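PDB 5T3B: glycoside Hydrolase from Bacteroides plebeius, which probably hydrolyses glycosidic bonds in agarose-type galactans, acting as a family 50 glycoside hydrolase of a human gut bacterium. Local coordinates for residues S152-Q155 with F156-G160; F417-Q420 with H421-G425; L441-D445 with C446-M450. One frame throughout, in Å; residues are numbered along the deposited sequence.

Contact 1 (S152-Q155 with F156-G160); sequences SQKQ and FSEIG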
loop_
_atom_site.group_PDB
_atom_site.type_symbol
_atom_site.label_atom_id
_atom_site.label_comp_id
_atom_site.label_asym_id
_atom_site.label_seq_id
_atom_site.Cartn_x
_atom_site.Cartn_y
_atom_site.Cartn_z
ATOM N N SER A 152 13.497 13.300 10.310
ATOM C CA SER A 152 12.459 12.829 9.391
ATOM C C SER A 152 11.074 12.746 9.986
ATOM O O SER A 152 10.075 13.110 9.329
ATOM C CB SER A 152 12.871 11.474 8.835
ATOM O OG SER A 152 14.080 11.533 8.099
ATOM N N GLN A 153 10.986 12.270 11.230
ATOM C CA GLN A 153 9.668 12.214 11.880
ATOM C C GLN A 153 9.056 13.586 11.923
ATOM O O GLN A 153 7.863 13.753 11.621
ATOM C CB GLN A 153 9.795 11.618 13.269
ATOM C CG GLN A 153 8.460 11.326 13.924
ATOM C CD GLN A 153 7.803 12.515 14.564
ATOM O OE1 GLN A 153 8.440 13.463 14.934
ATOM N NE2 GLN A 153 6.514 12.449 14.696
ATOM N N LYS A 154 9.846 14.620 12.216
ATOM C CA LYS A 154 9.334 15.968 12.280
ATOM C C LYS A 154 8.944 16.503 10.891
ATOM O O LYS A 154 7.874 17.002 10.662
ATOM C CB LYS A 154 10.374 16.871 12.959
ATOM C CG LYS A 154 9.907 18.297 13.084
ATOM C CD LYS A 154 10.975 19.080 13.924
ATOM C CE LYS A 154 11.146 20.514 13.481
ATOM N NZ LYS A 154 9.939 21.320 13.444
ATOM N N GLN A 155 9.846 16.307 9.946
ATOM C CA GLN A 155 9.663 16.725 8.557
ATOM C C GLN A 155 8.340 16.109 7.991
ATOM O O GLN A 155 7.542 16.803 7.364
ATOM C CB GLN A 155 10.885 16.284 7.728
ATOM C CG GLN A 155 10.852 16.491 6.259
ATOM C CD GLN A 155 12.130 15.956 5.625
ATOM O OE1 GLN A 155 12.369 14.760 5.677
ATOM N NE2 GLN A 155 12.977 16.819 5.099
ATOM N N PHE A 156 8.190 14.817 8.221
ATOM C CA PHE A 156 7.048 14.126 7.711
ATOM C C PHE A 156 5.772 14.594 8.418
ATOM O O PHE A 156 4.764 14.837 7.750
ATOM C CB PHE A 156 7.196 12.600 7.877
ATOM C CG PHE A 156 8.236 11.929 7.070
ATOM C CD1 PHE A 156 8.988 12.557 6.105
ATOM C CD2 PHE A 156 8.554 10.661 7.340
ATOM C CE1 PHE A 156 9.937 11.890 5.401
ATOM C CE2 PHE A 156 9.506 9.963 6.621
ATOM C CZ PHE A 156 10.193 10.595 5.640
ATOM N N SER A 157 5.796 14.695 9.765
ATOM C CA SER A 157 4.610 15.151 10.441
ATOM C C SER A 157 4.097 16.501 10.003
ATOM O O SER A 157 2.891 16.743 9.959
ATOM C CB SER A 157 4.804 15.129 11.979
ATOM O OG SER A 157 5.670 16.146 12.377
ATOM N N GLU A 158 5.011 17.370 9.681
ATOM C CA GLU A 158 4.627 18.715 9.217
ATOM C C GLU A 158 3.880 18.695 7.898
ATOM O O GLU A 158 3.146 19.654 7.601
ATOM C CB GLU A 158 5.882 19.613 9.093
ATOM C CG GLU A 158 6.462 19.957 10.448
ATOM C CD GLU A 158 7.900 20.522 10.347
ATOM O OE1 GLU A 158 8.551 20.424 9.237
ATOM O OE2 GLU A 158 8.386 21.034 11.362
ATOM N N ILE A 159 4.093 17.637 7.096
ATOM C CA ILE A 159 3.464 17.441 5.795
ATOM C C ILE A 159 2.258 16.466 5.972
ATOM O O ILE A 159 1.572 16.152 5.019
ATOM C CB ILE A 159 4.523 16.830 4.760
ATOM C CG1 ILE A 159 5.710 17.811 4.554
ATOM C CG2 ILE A 159 3.909 16.476 3.348
ATOM C CD1 ILE A 159 6.916 17.034 3.988
ATOM N N GLY A 160 1.974 16.036 7.197
ATOM C CA GLY A 160 0.860 15.120 7.480
ATOM C C GLY A 160 1.101 13.672 7.122
ATOM O O GLY A 160 0.122 12.929 6.970
HETATM O O HOH W 1 8.383 19.277 6.362
#
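Lys154 and Glu158 are joined by a salt bridge one turn apart, part of a local i to i+4 contact in the last turns of helix 145-158, where one flank meets solvent and the other the protein. Lys154 NZ donates to Glu158 OE2 at 2.6 Å, nearly in line with the C-O bond. The lysine reaches it by running out from the backbone and then bending at its last two torsions (chi4 55°), which turns the ammonium along the helix. The second carboxylate oxygen is tied back through a water, which donates to Glu158 OE1 at 3.1 Å and to Gln155 O at 2.8 Å; both oxygens are thus engaged, which is likely to limit rotation of the carboxylate. Lys154 O carries two donors: the routine Glu158 N at 3.0 Å and, well off the carbonyl axis, Ser157 OG at 2.9 Å. That hydroxyl can fold back because it lies between its own N and carbonyl carbon (chi1 72°). On the inward flank Ser152 O sits over one face of the Phe156 ring, 3.1 Å from Phe156 CG, while the ring also meets Phe129. Ile159 packs against helix 459-469, and Asn469 and Trp470 bond to the carbonyls of Ile159 and Glu158. The helix closes as Gly160, at positive phi (77°), leaves helical geometry with two bonds back into the last turn, among them Gly160 N to Ser157 O at 3.0 Å: a Schellman motif, ending the helix ahead of strand 163-165.

Contact 2 (F417-Q420 with H421-G425); sequences FAYQ and HFTLG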
loop_
_atom_site.group_PDB
_atom_site.type_symbol
_atom_site.label_atom_id
_atom_site.label_comp_id
_atom_site.label_asym_id
_atom_site.label_seq_id
_atom_site.Cartn_x
_atom_site.Cartn_y
_atom_site.Cartn_z
ATOM N N PHE A 417 -0.570 18.049 -8.123
ATOM C CA PHE A 417 -1.928 17.915 -8.622
ATOM C C PHE A 417 -2.356 16.454 -8.746
ATOM O O PHE A 417 -3.494 16.081 -8.367
ATOM C CB PHE A 417 -2.109 18.601 -9.959
ATOM C CG PHE A 417 -1.906 20.122 -9.984
ATOM C CD1 PHE A 417 -2.000 20.922 -8.874
ATOM C CD2 PHE A 417 -1.634 20.732 -11.194
ATOM C CE1 PHE A 417 -1.854 22.299 -8.929
ATOM C CE2 PHE A 417 -1.505 22.117 -11.286
ATOM C CZ PHE A 417 -1.594 22.894 -10.154
ATOM N N ALA A 418 -1.461 15.599 -9.258
ATOM C CA ALA A 418 -1.766 14.176 -9.372
ATOM C C ALA A 418 -1.964 13.551 -7.988
ATOM O O ALA A 418 -2.805 12.673 -7.831
ATOM C CB ALA A 418 -0.679 13.473 -10.106
ATOM N N TYR A 419 -1.152 13.941 -7.012
ATOM C CA TYR A 419 -1.318 13.430 -5.660
ATOM C C TYR A 419 -2.701 13.810 -5.144
ATOM O O TYR A 419 -3.406 12.956 -4.581
ATOM C CB TYR A 419 -0.231 13.998 -4.720
ATOM C CG TYR A 419 -0.309 13.503 -3.320
ATOM C CD1 TYR A 419 -1.065 14.168 -2.356
ATOM C CD2 TYR A 419 0.420 12.427 -2.903
ATOM C CE1 TYR A 419 -1.133 13.766 -1.050
ATOM C CE2 TYR A 419 0.352 12.005 -1.579
ATOM C CZ TYR A 419 -0.400 12.686 -0.642
ATOM O OH TYR A 419 -0.384 12.201 0.649
ATOM N N GLN A 420 -3.090 15.077 -5.301
ATOM C CA GLN A 420 -4.421 15.501 -4.860
ATOM C C GLN A 420 -5.510 14.732 -5.558
ATOM O O GLN A 420 -6.483 14.303 -4.904
ATOM C CB GLN A 420 -4.637 17.007 -4.991
ATOM C CG GLN A 420 -3.639 17.806 -4.206
ATOM C CD GLN A 420 -4.097 19.235 -3.983
ATOM O OE1 GLN A 420 -4.917 19.745 -4.738
ATOM N NE2 GLN A 420 -3.574 19.859 -2.949
ATOM N N HIS A 421 -5.411 14.587 -6.874
ATOM C CA HIS A 421 -6.456 13.892 -7.626
ATOM C C HIS A 421 -6.611 12.442 -7.121
ATOM O O HIS A 421 -7.708 11.948 -6.886
ATOM C CB HIS A 421 -6.073 13.913 -9.102
ATOM C CG HIS A 421 -6.993 13.192 -10.000
ATOM N ND1 HIS A 421 -8.117 13.753 -10.498
ATOM C CD2 HIS A 421 -6.980 11.925 -10.422
ATOM C CE1 HIS A 421 -8.738 12.875 -11.234
ATOM N NE2 HIS A 421 -8.090 11.744 -11.187
ATOM N N PHE A 422 -5.479 11.755 -6.993
ATOM C CA PHE A 422 -5.555 10.331 -6.651
ATOM C C PHE A 422 -6.064 10.185 -5.217
ATOM O O PHE A 422 -6.963 9.337 -4.956
ATOM C CB PHE A 422 -4.180 9.648 -6.849
ATOM C CG PHE A 422 -4.270 8.178 -7.097
ATOM C CD1 PHE A 422 -4.580 7.719 -8.356
ATOM C CD2 PHE A 422 -4.097 7.267 -6.092
ATOM C CE1 PHE A 422 -4.748 6.378 -8.629
ATOM C CE2 PHE A 422 -4.253 5.906 -6.362
ATOM C CZ PHE A 422 -4.557 5.471 -7.609
ATOM N N THR A 423 -5.540 10.969 -4.290
ATOM C CA THR A 423 -5.943 10.851 -2.911
ATOM C C THR A 423 -7.395 11.267 -2.696
ATOM O O THR A 423 -8.075 10.637 -1.883
ATOM C CB THR A 423 -4.998 11.607 -1.991
ATOM O OG1 THR A 423 -4.964 13.005 -2.296
ATOM C CG2 THR A 423 -3.609 10.971 -2.004
ATOM N N LEU A 424 -7.883 12.290 -3.389
ATOM C CA LEU A 424 -9.310 12.616 -3.263
ATOM C C LEU A 424 -10.164 11.446 -3.689
ATOM O O LEU A 424 -11.204 11.180 -3.072
ATOM C CB LEU A 424 -9.653 13.886 -4.022
ATOM C CG LEU A 424 -9.144 15.184 -3.442
ATOM C CD1 LEU A 424 -9.204 16.322 -4.424
ATOM C CD2 LEU A 424 -9.889 15.540 -2.167
ATOM N N GLY A 425 -9.759 10.771 -4.752
ATOM C CA GLY A 425 -10.461 9.596 -5.172
ATOM C C GLY A 425 -10.525 8.512 -4.132
ATOM O O GLY A 425 -11.536 7.847 -3.959
#
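Phe417 to His421, Ala418 to Phe422, Tyr419 to Thr423 and Gln420 to Leu424 are linked by regular i to i+4 helical bonds, every N-H...O angle exceeding 160°. Tyr419 O takes a second donor, Thr423 OG1, at 2.8 Å. Thr423 N and Thr423 OG1 approach that oxygen from opposite faces of the carbonyl plane, so the buried hydroxyl is satisfied within its own helix. OG1 reaches the carbonyl from between the backbone N and carbonyl carbon of Thr423 (chi1 60°), and the same rotation sets the methyl over the Tyr419 ring. The result is a CH-pi contact: Thr423 CG2 stands 3.9 Å from the centroid of the Tyr419 ring, only 13° off the ring normal. One threonine therefore grips Tyr419 twice, by its carbonyl and by its ring face. Next along the helix, the Leu424 side chain lies against the carbonyl of the preceding turn, Leu424 CG being 3.2 Å from Gln420 O. The polar ends bond to other parts of the fold. Tyr419 OH bonds to Asn469 and Trp435, and Gln420 to Leu63 N and Tyr464 O through its amide. The His421 ring stacks on Trp366, with ND1 bonded to Arg61 N and NE2 to Ser367 OG. Such a buried helix, lying in the chain between strands 385-394 and 432-437, which pair in parallel, with the short strand 407-409 just before it, is consistent with a beta-alpha unit of the (beta/alpha)8 barrel associated with family 50 enzymes.

Contact 3 (L441-D445 with C446-M450); sequences LDDED and CNKGM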
loop_
_atom_site.group_PDB
_atom_site.type_symbol
_atom_site.label_atom_id
_atom_site.label_comp_id
_atom_site.label_asym_id
_atom_site.label_seq_id
_atom_site.Cartn_x
_atom_site.Cartn_y
_atom_site.Cartn_z
ATOM N N LEU A 441 12.855 8.564 -1.300
ATOM C CA LEU A 441 13.869 9.184 -2.147
ATOM C C LEU A 441 13.760 8.806 -3.589
ATOM O O LEU A 441 13.345 7.707 -3.936
ATOM C CB LEU A 441 15.305 8.730 -1.724
ATOM C CG LEU A 441 15.694 9.087 -0.330
ATOM C CD1 LEU A 441 16.957 8.447 0.093
ATOM C CD2 LEU A 441 15.791 10.536 -0.110
ATOM N N ASP A 442 14.190 9.736 -4.418
ATOM C CA ASP A 442 14.467 9.382 -5.808
ATOM C C ASP A 442 15.445 8.229 -5.908
ATOM O O ASP A 442 16.327 8.068 -5.051
ATOM C CB ASP A 442 15.091 10.572 -6.547
ATOM C CG ASP A 442 14.155 11.649 -6.956
ATOM O OD1 ASP A 442 12.928 11.500 -6.902
ATOM O OD2 ASP A 442 14.749 12.681 -7.387
ATOM N N ASP A 443 15.323 7.434 -6.976
ATOM C CA ASP A 443 16.477 6.716 -7.451
ATOM C C ASP A 443 17.455 7.698 -8.056
ATOM O O ASP A 443 17.071 8.779 -8.457
ATOM C CB ASP A 443 16.088 5.646 -8.486
ATOM C CG ASP A 443 15.201 4.541 -8.009
ATOM O OD1 ASP A 443 15.102 4.305 -6.816
ATOM O OD2 ASP A 443 14.691 3.840 -8.982
ATOM N N GLU A 444 18.729 7.327 -8.203
ATOM C CA GLU A 444 19.673 8.247 -8.826
ATOM C C GLU A 444 19.196 8.681 -10.207
ATOM O O GLU A 444 19.447 9.831 -10.614
ATOM C CB GLU A 444 21.081 7.662 -8.865
ATOM C CG GLU A 444 22.145 8.705 -9.225
ATOM C CD GLU A 444 23.564 8.250 -8.877
ATOM O OE1 GLU A 444 23.711 7.011 -8.744
ATOM O OE2 GLU A 444 24.521 9.102 -8.764
ATOM N N ASP A 445 18.450 7.825 -10.903
ATOM C CA ASP A 445 18.003 8.087 -12.248
ATOM C C ASP A 445 16.497 8.055 -12.443
ATOM O O ASP A 445 16.002 7.908 -13.581
ATOM C CB ASP A 445 18.651 7.127 -13.205
ATOM C CG ASP A 445 18.334 5.701 -12.930
ATOM O OD1 ASP A 445 17.589 5.386 -11.920
ATOM O OD2 ASP A 445 18.866 4.797 -13.644
ATOM N N CYS A 446 15.723 8.287 -11.373
ATOM C CA CYS A 446 14.262 8.291 -11.564
ATOM C C CYS A 446 13.583 9.090 -10.457
ATOM O O CYS A 446 13.854 8.817 -9.276
ATOM C CB CYS A 446 13.709 6.873 -11.652
ATOM S SG CYS A 446 11.966 6.861 -12.143
ATOM N N ASN A 447 12.654 9.933 -10.817
ATOM C CA ASN A 447 11.940 10.800 -9.904
ATOM C C ASN A 447 10.760 10.075 -9.221
ATOM O O ASN A 447 9.620 10.442 -9.470
ATOM C CB ASN A 447 11.533 12.092 -10.569
ATOM C CG ASN A 447 10.896 13.068 -9.614
ATOM O OD1 ASN A 447 11.279 13.161 -8.380
ATOM N ND2 ASN A 447 9.995 13.836 -10.100
ATOM N N LYS A 448 11.103 9.116 -8.377
ATOM C CA LYS A 448 10.111 8.412 -7.554
ATOM C C LYS A 448 9.943 9.028 -6.194
ATOM O O LYS A 448 9.048 8.666 -5.469
ATOM C CB LYS A 448 10.526 6.946 -7.397
ATOM C CG LYS A 448 10.600 6.136 -8.673
ATOM C CD LYS A 448 11.179 4.747 -8.458
ATOM C CE LYS A 448 11.282 3.984 -9.730
ATOM N NZ LYS A 448 12.190 2.763 -9.576
ATOM N N GLY A 449 10.760 10.001 -5.832
ATOM C CA GLY A 449 10.801 10.401 -4.450
ATOM C C GLY A 449 10.012 11.615 -4.073
ATOM O O GLY A 449 9.734 12.485 -4.901
ATOM N N MET A 450 9.689 11.696 -2.783
ATOM C CA MET A 450 9.266 12.952 -2.179
ATOM C C MET A 450 10.488 13.878 -1.939
ATOM O O MET A 450 10.335 15.106 -1.937
ATOM C CB MET A 450 8.538 12.696 -0.857
ATOM C CG MET A 450 7.811 13.882 -0.286
ATOM S SD MET A 450 6.868 13.640 1.211
ATOM C CE MET A 450 8.129 13.170 2.377
#
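Cys446 N donates to Asp443 O in an unusual way: the N-H points almost straight at the oxygen at 3.2 Å, yet the nitrogen stands 70° out of the carbonyl plane and meets no lone pair. This bond closes a type I beta turn from Asp443 to Cys446. The return bond of the antiparallel, hydrogen-bonded pair, Asp443 N to Cys446 O, is bent and weak, though only 3.1 Å long, so side chains supply much of the further linkage between the two arms. Asp442 OD1 receives Gly449 N at 2.8 Å on its anti lone pair, while its OD2 is bonded to Tyr458 OH. With an alanine here, Gly449 N and the Tyr458 hydroxyl would probably both be left without this partner, and one of the ties between the two arms would go. Close approach is possible there because Gly449 has no beta carbon: Gly449 CA lies 3.5 Å from Leu441 C, and a side chain would clash with the opposing backbone. A second tie is the salt bridge of Lys448 NZ to Asp443 OD2 at 2.8 Å. The lysine leaves with CG anti to its carbonyl carbon (chi1 -62°) and then runs fully extended, meeting the carboxylate on its syn side, 32° out of plane. Asp443 OD1 has a further partner in Lys439. The loop links strand 432-437 to helix 459-469: Cys446 and Lys448 touch strand 385-394, Gly449 O bonds to Arg415 of helix 412-427, and, in one of its two conformers, Met450 packs on Thr462 and Met465 of helix 459-469.

In the fold
Contact 2 is fully buried, whereas contacts 1 and 3 are partly exposed, and their chemistry follows. Salt bridges occur in contacts 1 and 3; in contact 2, a methyl over an aromatic face takes their place. Contacts 1 and 2 share a helical device, a hydroxyl folded back on a carbonyl of the preceding turn, while contact 3 has no regular helix and relies on a turn and a carboxylate. Their centres are about 19 to 20 Å apart, yet all three border helix 459-469: Ile159 and Tyr419 touch Met465, as does Met450 in one of its two conformers. In that same conformer contacts 1 and 3 also meet directly, Phe156 packing on Met450.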